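Local coordinates for catalase (Bacillus pumilus, PDB 4QOL) that breaks down hydrogen peroxide with its haem and also shows peroxidase-like reactivity towards phenolic substrates, at the interface of chains A and B and the interface of chains A and C. Coordinates in Å, arbitrary orientation; residue numbers count along the deposited sequence, not the author numbering. Chains: chain A/B/C, Catalase.

Contact 1: the interface of chains A and B. Residues chain A 338, 342-343, 346; chain B 43-44, 47-48.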
ATOM      1  N   PHE A 338     -14.378   8.080 -14.234  1.00 14.38           N
ATOM      2  CA  PHE A 338     -14.087   7.110 -13.142  1.00 15.13           C
ATOM      3  C   PHE A 338     -12.576   6.756 -13.026  1.00 13.50           C
ATOM      4  O   PHE A 338     -12.034   6.766 -11.930  1.00 14.01           O
ATOM      5  CB  PHE A 338     -14.912   5.831 -13.308  1.00 15.43           C
ATOM      6  CG  PHE A 338     -14.437   4.713 -12.420  1.00 16.55           C
ATOM      7  CD1 PHE A 338     -14.629   4.826 -11.053  1.00 19.53           C
ATOM      8  CD2 PHE A 338     -13.699   3.663 -12.904  1.00 16.86           C
ATOM      9  CE1 PHE A 338     -14.110   3.878 -10.204  1.00 19.86           C
ATOM     10  CE2 PHE A 338     -13.241   2.655 -12.047  1.00 17.56           C
ATOM     11  CZ  PHE A 338     -13.469   2.771 -10.708  1.00 18.84           C
ATOM     12  N   ASP A 342      -9.748   6.927  -9.677  1.00 12.32           N
ATOM     13  CA  ASP A 342      -9.511   5.528  -9.283  1.00 13.29           C
ATOM     14  C   ASP A 342      -8.065   5.134  -9.265  1.00 12.90           C
ATOM     15  O   ASP A 342      -7.536   4.660  -8.278  1.00 12.60           O
ATOM     16  CB  ASP A 342     -10.351   4.587 -10.146  1.00 12.63           C
ATOM     17  CG  ASP A 342     -10.270   3.207  -9.660  1.00 12.52           C
ATOM     18  OD1 ASP A 342     -10.616   2.952  -8.446  1.00 13.72           O
ATOM     19  OD2 ASP A 342      -9.807   2.271 -10.398  1.00 13.68           O
ATOM     20  N   THR A 343      -7.380   5.331 -10.399  1.00 12.21           N
ATOM     21  CA  THR A 343      -5.987   4.900 -10.496  1.00 11.99           C
ATOM     22  C   THR A 343      -5.135   5.766  -9.538  1.00 12.22           C
ATOM     23  O   THR A 343      -4.142   5.282  -8.990  1.00 11.58           O
ATOM     24  CB  THR A 343      -5.503   4.938 -11.974  1.00 11.75           C
ATOM     25  OG1 THR A 343      -4.301   4.163 -12.081  1.00 10.85           O
ATOM     26  CG2 THR A 343      -5.113   6.324 -12.435  1.00 11.08           C
ATOM     27  N   HIS A 346      -4.833   4.632  -5.918  1.00 14.12           N
ATOM     28  CA  HIS A 346      -3.827   3.552  -5.900  1.00 14.86           C
ATOM     29  C   HIS A 346      -2.405   4.088  -6.070  1.00 15.70           C
ATOM     30  O   HIS A 346      -1.456   3.649  -5.317  1.00 16.07           O
ATOM     31  CB  HIS A 346      -4.146   2.523  -6.985  1.00 16.05           C
ATOM     32  CG  HIS A 346      -2.983   1.649  -7.410  1.00 17.97           C
ATOM     33  ND1 HIS A 346      -2.489   0.620  -6.638  1.00 21.57           N
ATOM     34  CD2 HIS A 346      -2.223   1.669  -8.519  1.00 20.20           C
ATOM     35  CE1 HIS A 346      -1.497   0.025  -7.268  1.00 18.42           C
ATOM     36  NE2 HIS A 346      -1.307   0.638  -8.411  1.00 21.32           N
TER
ATOM     37  N   LEU B  43     -11.984  -1.847 -15.507  1.00 10.57           N
ATOM     38  CA  LEU B  43     -11.208  -0.613 -15.411  1.00 10.82           C
ATOM     39  C   LEU B  43     -10.407  -0.552 -14.110  1.00 10.64           C
ATOM     40  O   LEU B  43      -9.213  -0.145 -14.073  1.00 12.51           O
ATOM     41  CB  LEU B  43     -12.098   0.628 -15.539  1.00 11.46           C
ATOM     42  CG  LEU B  43     -12.660   0.947 -16.943  1.00 12.59           C
ATOM     43  CD1 LEU B  43     -13.517   2.192 -16.822  1.00 13.24           C
ATOM     44  CD2 LEU B  43     -11.550   1.105 -18.005  1.00 14.20           C
ATOM     45  N   ALA B  44     -11.007  -1.010 -13.022  1.00 10.72           N
ATOM     46  CA  ALA B  44     -10.408  -0.804 -11.721  1.00 10.78           C
ATOM     47  C   ALA B  44      -9.164  -1.688 -11.661  1.00 10.96           C
ATOM     48  O   ALA B  44      -8.165  -1.348 -11.003  1.00 11.45           O
ATOM     49  CB  ALA B  44     -11.378  -1.133 -10.590  1.00 11.15           C
ATOM     50  N   ASP B  47      -6.490  -0.187 -13.711  1.00 10.80           N
ATOM     51  CA  ASP B  47      -6.025   1.016 -12.949  1.00 12.16           C
ATOM     52  C   ASP B  47      -4.973   0.691 -11.880  1.00 13.58           C
ATOM     53  O   ASP B  47      -4.240   1.569 -11.379  1.00 14.62           O
ATOM     54  CB  ASP B  47      -7.201   1.752 -12.295  1.00 11.92           C
ATOM     55  CG  ASP B  47      -8.099   2.491 -13.266  1.00 12.27           C
ATOM     56  OD1 ASP B  47      -7.694   2.672 -14.434  1.00 12.53           O
ATOM     57  OD2 ASP B  47      -9.226   2.797 -12.838  1.00 13.50           O
ATOM     58  N   ARG B  48      -4.891  -0.585 -11.519  1.00 12.86           N
ATOM     59  CA  ARG B  48      -4.052  -1.073 -10.455  1.00 12.28           C
ATOM     60  C   ARG B  48      -2.967  -2.077 -10.950  1.00 12.32           C
ATOM     61  O   ARG B  48      -2.338  -2.768 -10.130  1.00 12.78           O
ATOM     62  CB  ARG B  48      -4.900  -1.735  -9.398  1.00 12.00           C
ATOM     63  CG  ARG B  48      -5.629  -0.706  -8.545  1.00 12.25           C
ATOM     64  CD  ARG B  48      -6.703  -1.363  -7.693  1.00 12.98           C
ATOM     65  NE  ARG B  48      -7.384  -0.269  -6.965  1.00 12.77           N
ATOM     66  CZ  ARG B  48      -8.228   0.585  -7.523  1.00 13.87           C
ATOM     67  NH1 ARG B  48      -8.693   0.341  -8.730  1.00 12.68           N
ATOM     68  NH2 ARG B  48      -8.647   1.662  -6.843  1.00 14.04           N
TER

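Contact 2: the interface of chains A and C. Residues chain A 326-327, 334, 337; chain C 24, 35.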
ATOM      1  N   GLU A 326     -19.306  20.746 -18.490  1.00 18.06           N
ATOM      2  CA  GLU A 326     -19.834  19.437 -18.137  1.00 16.95           C
ATOM      3  C   GLU A 326     -19.385  18.353 -19.129  1.00 16.36           C
ATOM      4  O   GLU A 326     -18.987  18.658 -20.244  1.00 15.92           O
ATOM      5  CB  GLU A 326     -21.355  19.508 -18.056  1.00 17.87           C
ATOM      6  CG  GLU A 326     -21.771  20.356 -16.853  1.00 19.82           C
ATOM      7  CD  GLU A 326     -23.239  20.514 -16.635  1.00 19.93           C
ATOM      8  OE1 GLU A 326     -24.006  19.671 -17.119  1.00 25.28           O
ATOM      9  OE2 GLU A 326     -23.609  21.492 -15.918  1.00 21.12           O
ATOM     10  N   ALA A 327     -19.469  17.087 -18.693  1.00 15.60           N
ATOM     11  CA  ALA A 327     -19.200  15.959 -19.607  1.00 16.37           C
ATOM     12  C   ALA A 327     -20.266  15.904 -20.675  1.00 16.01           C
ATOM     13  O   ALA A 327     -21.427  16.318 -20.450  1.00 17.86           O
ATOM     14  CB  ALA A 327     -19.144  14.644 -18.830  1.00 15.83           C
ATOM     15  N   GLN A 334     -17.025   8.991 -20.567  1.00 15.57           N
ATOM     16  CA  GLN A 334     -17.703   8.535 -19.383  1.00 16.52           C
ATOM     17  C   GLN A 334     -16.841   7.632 -18.479  1.00 15.81           C
ATOM     18  O   GLN A 334     -16.851   7.777 -17.273  1.00 14.68           O
ATOM     19  CB  GLN A 334     -19.037   7.865 -19.731  1.00 18.88           C
ATOM     20  CG  GLN A 334     -20.053   8.793 -20.385  1.00 18.11           C
ATOM     21  CD  GLN A 334     -20.877   9.604 -19.425  1.00 17.42           C
ATOM     22  OE1 GLN A 334     -21.451   9.061 -18.488  1.00 15.19           O
ATOM     23  NE2 GLN A 334     -20.913  10.890 -19.615  1.00 16.99           N
ATOM     24  N   LEU A 337     -14.036   9.476 -16.593  1.00 12.53           N
ATOM     25  CA  LEU A 337     -14.469  10.195 -15.418  1.00 14.13           C
ATOM     26  C   LEU A 337     -14.196   9.372 -14.136  1.00 13.85           C
ATOM     27  O   LEU A 337     -13.894   9.945 -13.096  1.00 15.37           O
ATOM     28  CB  LEU A 337     -15.994  10.456 -15.485  1.00 14.13           C
ATOM     29  CG  LEU A 337     -16.497  11.252 -16.697  1.00 14.25           C
ATOM     30  CD1 LEU A 337     -18.041  11.349 -16.728  1.00 14.68           C
ATOM     31  CD2 LEU A 337     -15.876  12.646 -16.696  1.00 14.10           C
TER
ATOM     32  N   ARG C  24     -27.076  11.377  -8.560  1.00 15.22           N
ATOM     33  CA  ARG C  24     -27.510  11.707  -9.880  1.00 15.83           C
ATOM     34  C   ARG C  24     -28.061  10.474 -10.595  1.00 15.92           C
ATOM     35  O   ARG C  24     -27.402   9.470 -10.742  1.00 17.14           O
ATOM     36  CB  ARG C  24     -26.360  12.309 -10.634  1.00 17.51           C
ATOM     37  CG  ARG C  24     -26.708  13.027 -11.909  1.00 18.60           C
ATOM     38  CD  ARG C  24     -25.497  13.656 -12.493  1.00 20.33           C
ATOM     39  NE  ARG C  24     -25.852  14.734 -13.364  1.00 18.66           N
ATOM     40  CZ  ARG C  24     -25.087  15.193 -14.328  1.00 19.91           C
ATOM     41  NH1 ARG C  24     -23.890  14.592 -14.586  1.00 20.11           N
ATOM     42  NH2 ARG C  24     -25.513  16.208 -15.050  1.00 20.13           N
ATOM     43  N   ASP C  35     -21.405   9.448 -14.088  1.00 15.64           N
ATOM     44  CA  ASP C  35     -20.990  10.883 -14.056  1.00 16.79           C
ATOM     45  C   ASP C  35     -21.566  11.598 -12.825  1.00 16.33           C
ATOM     46  O   ASP C  35     -22.521  12.443 -12.916  1.00 17.30           O
ATOM     47  CB  ASP C  35     -21.362  11.617 -15.360  1.00 18.09           C
ATOM     48  CG  ASP C  35     -20.899  13.064 -15.353  1.00 20.42           C
ATOM     49  OD1 ASP C  35     -20.038  13.401 -14.509  1.00 18.65           O
ATOM     50  OD2 ASP C  35     -21.477  13.897 -16.097  1.00 20.87           O
TER
HETATM   51  O   HOH W   1     -23.033   9.083 -16.327  1.00 14.10           O
HETATM   52  O   HOH W   2     -20.811  16.512 -16.149  1.00 17.69           O
HETATM   53  O   HOH W   3     -22.729  12.726 -18.191  1.00 19.46           O

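Contact 3: the interface of chains A and B. Residues chain A 22-25, 36; chain B 141, 412-413.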
ATOM      1  N   ASN A  22      30.529   6.259   7.720  1.00 17.86           N
ATOM      2  CA  ASN A  22      30.820   4.894   8.193  1.00 17.86           C
ATOM      3  C   ASN A  22      29.629   4.346   8.941  1.00 16.92           C
ATOM      4  O   ASN A  22      29.090   5.013   9.857  1.00 18.85           O
ATOM      5  CB  ASN A  22      32.051   4.879   9.119  1.00 17.79           C
ATOM      6  CG  ASN A  22      33.266   5.519   8.473  1.00 18.54           C
ATOM      7  OD1 ASN A  22      33.766   5.003   7.452  1.00 19.80           O
ATOM      8  ND2 ASN A  22      33.621   6.712   8.930  1.00 20.65           N
ATOM      9  N   SER A  23      29.250   3.131   8.601  1.00 16.42           N
ATOM     10  CA  SER A  23      28.397   2.298   9.380  1.00 17.18           C
ATOM     11  C   SER A  23      29.044   1.964  10.718  1.00 18.03           C
ATOM     12  O   SER A  23      30.248   2.052  10.900  1.00 16.34           O
ATOM     13  CB  SER A  23      28.127   0.958   8.667  1.00 18.18           C
ATOM     14  OG  SER A  23      27.481   1.140   7.434  1.00 19.67           O
ATOM     15  N   ARG A  24      28.195   1.586  11.671  1.00 17.41           N
ATOM     16  CA  ARG A  24      28.686   1.195  12.974  1.00 17.50           C
ATOM     17  C   ARG A  24      29.014  -0.293  13.039  1.00 16.64           C
ATOM     18  O   ARG A  24      28.160  -1.145  12.736  1.00 16.96           O
ATOM     19  CB  ARG A  24      27.604   1.597  13.999  1.00 18.08           C
ATOM     20  CG  ARG A  24      28.039   1.597  15.395  1.00 19.08           C
ATOM     21  CD  ARG A  24      26.882   2.050  16.278  1.00 20.55           C
ATOM     22  NE  ARG A  24      27.416   2.492  17.558  1.00 21.00           N
ATOM     23  CZ  ARG A  24      26.692   2.607  18.655  1.00 20.06           C
ATOM     24  NH1 ARG A  24      25.401   2.208  18.648  1.00 19.13           N
ATOM     25  NH2 ARG A  24      27.272   3.054  19.743  1.00 18.79           N
ATOM     26  N   THR A  25      30.246  -0.634  13.445  1.00 17.30           N
ATOM     27  CA  THR A  25      30.753  -1.948  13.263  1.00 18.18           C
ATOM     28  C   THR A  25      31.525  -2.428  14.480  1.00 19.48           C
ATOM     29  O   THR A  25      31.911  -1.622  15.344  1.00 20.21           O
ATOM     30  CB  THR A  25      31.685  -2.001  11.980  1.00 19.26           C
ATOM     31  OG1 THR A  25      32.779  -1.075  12.127  1.00 17.57           O
ATOM     32  CG2 THR A  25      30.895  -1.673  10.751  1.00 18.69           C
ATOM     33  N   ASP A  36      22.206   1.085  14.587  1.00 17.32           N
ATOM     34  CA  ASP A  36      22.717   2.167  13.742  1.00 16.88           C
ATOM     35  C   ASP A  36      21.492   2.793  13.128  1.00 15.36           C
ATOM     36  O   ASP A  36      21.112   2.471  11.985  1.00 16.63           O
ATOM     37  CB  ASP A  36      23.645   1.610  12.649  1.00 17.24           C
ATOM     38  CG  ASP A  36      24.359   2.717  11.851  1.00 18.83           C
ATOM     39  OD1 ASP A  36      23.922   3.880  11.924  1.00 20.33           O
ATOM     40  OD2 ASP A  36      25.406   2.403  11.239  1.00 20.52           O
TER
ATOM     41  N   LEU B 141      26.411   2.825   3.939  1.00 14.26           N
ATOM     42  CA  LEU B 141      25.848   4.131   4.383  1.00 16.22           C
ATOM     43  C   LEU B 141      25.917   5.102   3.219  1.00 15.58           C
ATOM     44  O   LEU B 141      25.144   6.000   3.153  1.00 15.70           O
ATOM     45  CB  LEU B 141      26.593   4.681   5.588  1.00 17.09           C
ATOM     46  CG  LEU B 141      26.061   5.926   6.256  1.00 17.66           C
ATOM     47  CD1 LEU B 141      24.619   5.754   6.692  1.00 17.04           C
ATOM     48  CD2 LEU B 141      26.939   6.256   7.450  1.00 18.03           C
ATOM     49  N   VAL B 412      32.338   0.979  16.744  1.00 18.58           N
ATOM     50  CA  VAL B 412      32.945   2.167  16.159  1.00 19.02           C
ATOM     51  C   VAL B 412      32.295   2.515  14.792  1.00 20.30           C
ATOM     52  O   VAL B 412      31.782   1.629  14.112  1.00 20.32           O
ATOM     53  CB  VAL B 412      34.452   2.041  16.023  1.00 20.10           C
ATOM     54  CG1 VAL B 412      35.055   1.664  17.359  1.00 21.12           C
ATOM     55  CG2 VAL B 412      34.824   1.027  14.931  1.00 19.27           C
ATOM     56  N   ARG B 413      32.409   3.788  14.412  1.00 19.34           N
ATOM     57  CA  ARG B 413      32.287   4.215  13.046  1.00 19.57           C
ATOM     58  C   ARG B 413      33.607   4.739  12.542  1.00 21.01           C
ATOM     59  O   ARG B 413      34.030   5.833  12.893  1.00 21.37           O
ATOM     60  CB  ARG B 413      31.240   5.318  12.964  1.00 19.91           C
ATOM     61  CG  ARG B 413      29.850   4.901  13.328  1.00 20.74           C
ATOM     62  CD  ARG B 413      28.950   6.089  13.159  1.00 22.45           C
ATOM     63  NE  ARG B 413      27.638   5.802  13.665  1.00 24.95           N
ATOM     64  CZ  ARG B 413      26.621   5.327  12.965  1.00 25.44           C
ATOM     65  NH1 ARG B 413      25.496   5.130  13.646  1.00 25.27           N
ATOM     66  NH2 ARG B 413      26.701   5.043  11.623  1.00 25.92           N
TER

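Contact 1: the interface of chains A and B
B:Arg48 grips A:Asp342 end-on, where helix 331-348 of chain A, which carries the proximal haem tyrosine, meets the end of helix 37-46 and the next loop of chain B in the catalase tetramer. NH1 of B:Arg48 forms a salt bridge to OD2 of A:Asp342 at 2.8 Å, on the syn side but tilted out of the carboxylate plane. NH2 of B:Arg48 bonds OD1 of A:Asp342 at 2.8 Å, from above that plane. Guanidinium and carboxylate planes are turned 47° apart. OD2 of B:Asp47 also lies 2.6 Å from OD2 of A:Asp342. Two carboxylates this close probably share a proton, though none is seen, and the arginine would ease the crowding of charge. OG1 of A:Thr343 donates to the carbonyl O of B:Asp47 at 2.7 Å, in the carbonyl plane and on a lone pair. CG of A:Asp342 lies opposite its backbone N (chi1 -172°), which sends the carboxylate towards chain B. A:His346 lays a ring face against CA of B:Arg48, whose CG packs 3.7 Å from CG of A:His346. Were B:Arg48 an alanine, the paired carboxylates would probably lack their positive partner and the imidazole its CG packing. NH1 of B:Arg48 also bonds the carbonyl O of B:Ala44 at 2.9 Å.

Contact 2: the interface of chains A and C
C:Asp35 packs its CB against the methyl CD1 of A:Leu337, 3.6 Å away. It buries the most surface of this patch, followed by A:Leu337 and A:Ala327. The same methyl touches CG and OD1 of the aspartate, while CB of A:Ala327 approaches its OD2. Leucine and alanine thus set carbon against the chain A side of the acid, and the polar links described here run through water. OD2 of C:Asp35 meets two waters. Water 2 links it to the backbone N of A:Ala327, 2.9 Å from that N. Water 3 carries it to NE2 of A:Gln334. OE1 of A:Gln334 and water 1 are 2.7 Å apart, and this water reaches the backbone N of C:Asp35. A bend at chi2 (-85°) turns the amide so that both polar ends serve these bridges. Amide and carboxylate planes stand 82° apart. On the C side, NH1 of C:Arg24 bonds the carbonyl O of C:Asp35 at 3.0 Å. NH1 of C:Arg24 also forms a salt bridge to OD2 of C:Asp35 at 2.9 Å, though the hydrogen bond there is weak. The arginine ties two points of the N-terminal segment together. The site probably helps seat that segment of chain C against strand 325-327 and helix 331-348 of chain A within the catalase tetramer.

Contact 3: the interface of chains A and B
OD1 of A:Asp36 takes two N-H groups from the guanidinium of B:Arg413. The bond from NH1 of B:Arg413 to OD1 of A:Asp36 is 2.6 Å long with 152° at the hydrogen, and is also the salt bridge. The NH2 bond is weak. This is the N-terminal arm of a catalase subunit meeting the stretch of its neighbour that leads to the C-terminal helices. The guanidinium stands almost upright on the carboxylate, with the planes 81° apart, and NH1 reaches OD1 from above the carboxylate plane. NH2 of B:Arg413 also donates to the backbone O of A:Asn22 at 3.0 Å, in the carbonyl plane and on a lone pair. One arginine therefore joins two separate points of the arm. Its chain runs extended from CG to NE, which lets CB, CG and CD pass alongside A:Asn22 before the guanidinium is reached. CB of A:Arg24 sits over the centre of one guanidinium face, 4.0 Å from CZ of B:Arg413. OD2 of A:Asp36 accepts a hydrogen bond from the backbone N of A:Arg24 at 2.9 Å, a second-shell bond that steadies the carboxylate. Next to the arginine, A:Thr25 and B:Val412 form an antiparallel beta bridge. N of A:Thr25 bonds O of B:Val412 at 2.8 Å, and N of B:Val412 bonds O of A:Thr25 at 3.0 Å. B:Leu141, in the 3-10 helix 140-142, puts its CD2 3.5 Å from the backbone O of A:Asn22.

Contacts 1 and 2 lie about 16 Å apart between the centres of their C-alpha atoms. Both use helix 331-348 of chain A, which meets chain B along one part and chain C along another. Contact 3 lies, likewise measured, about 44 Å from contact 1 and about 57 Å from contact 2. All three draw on the N-terminal stretch of a subunit. C:Arg24 of contact 2 and A:Arg24 of contact 3 are the same residue in different copies, and C:Asp35 and A:Asp36 are sequence neighbours. Since every copy repeats these contacts, each N-terminal stretch touches more than one neighbour, which probably helps interlock the four-chain assembly.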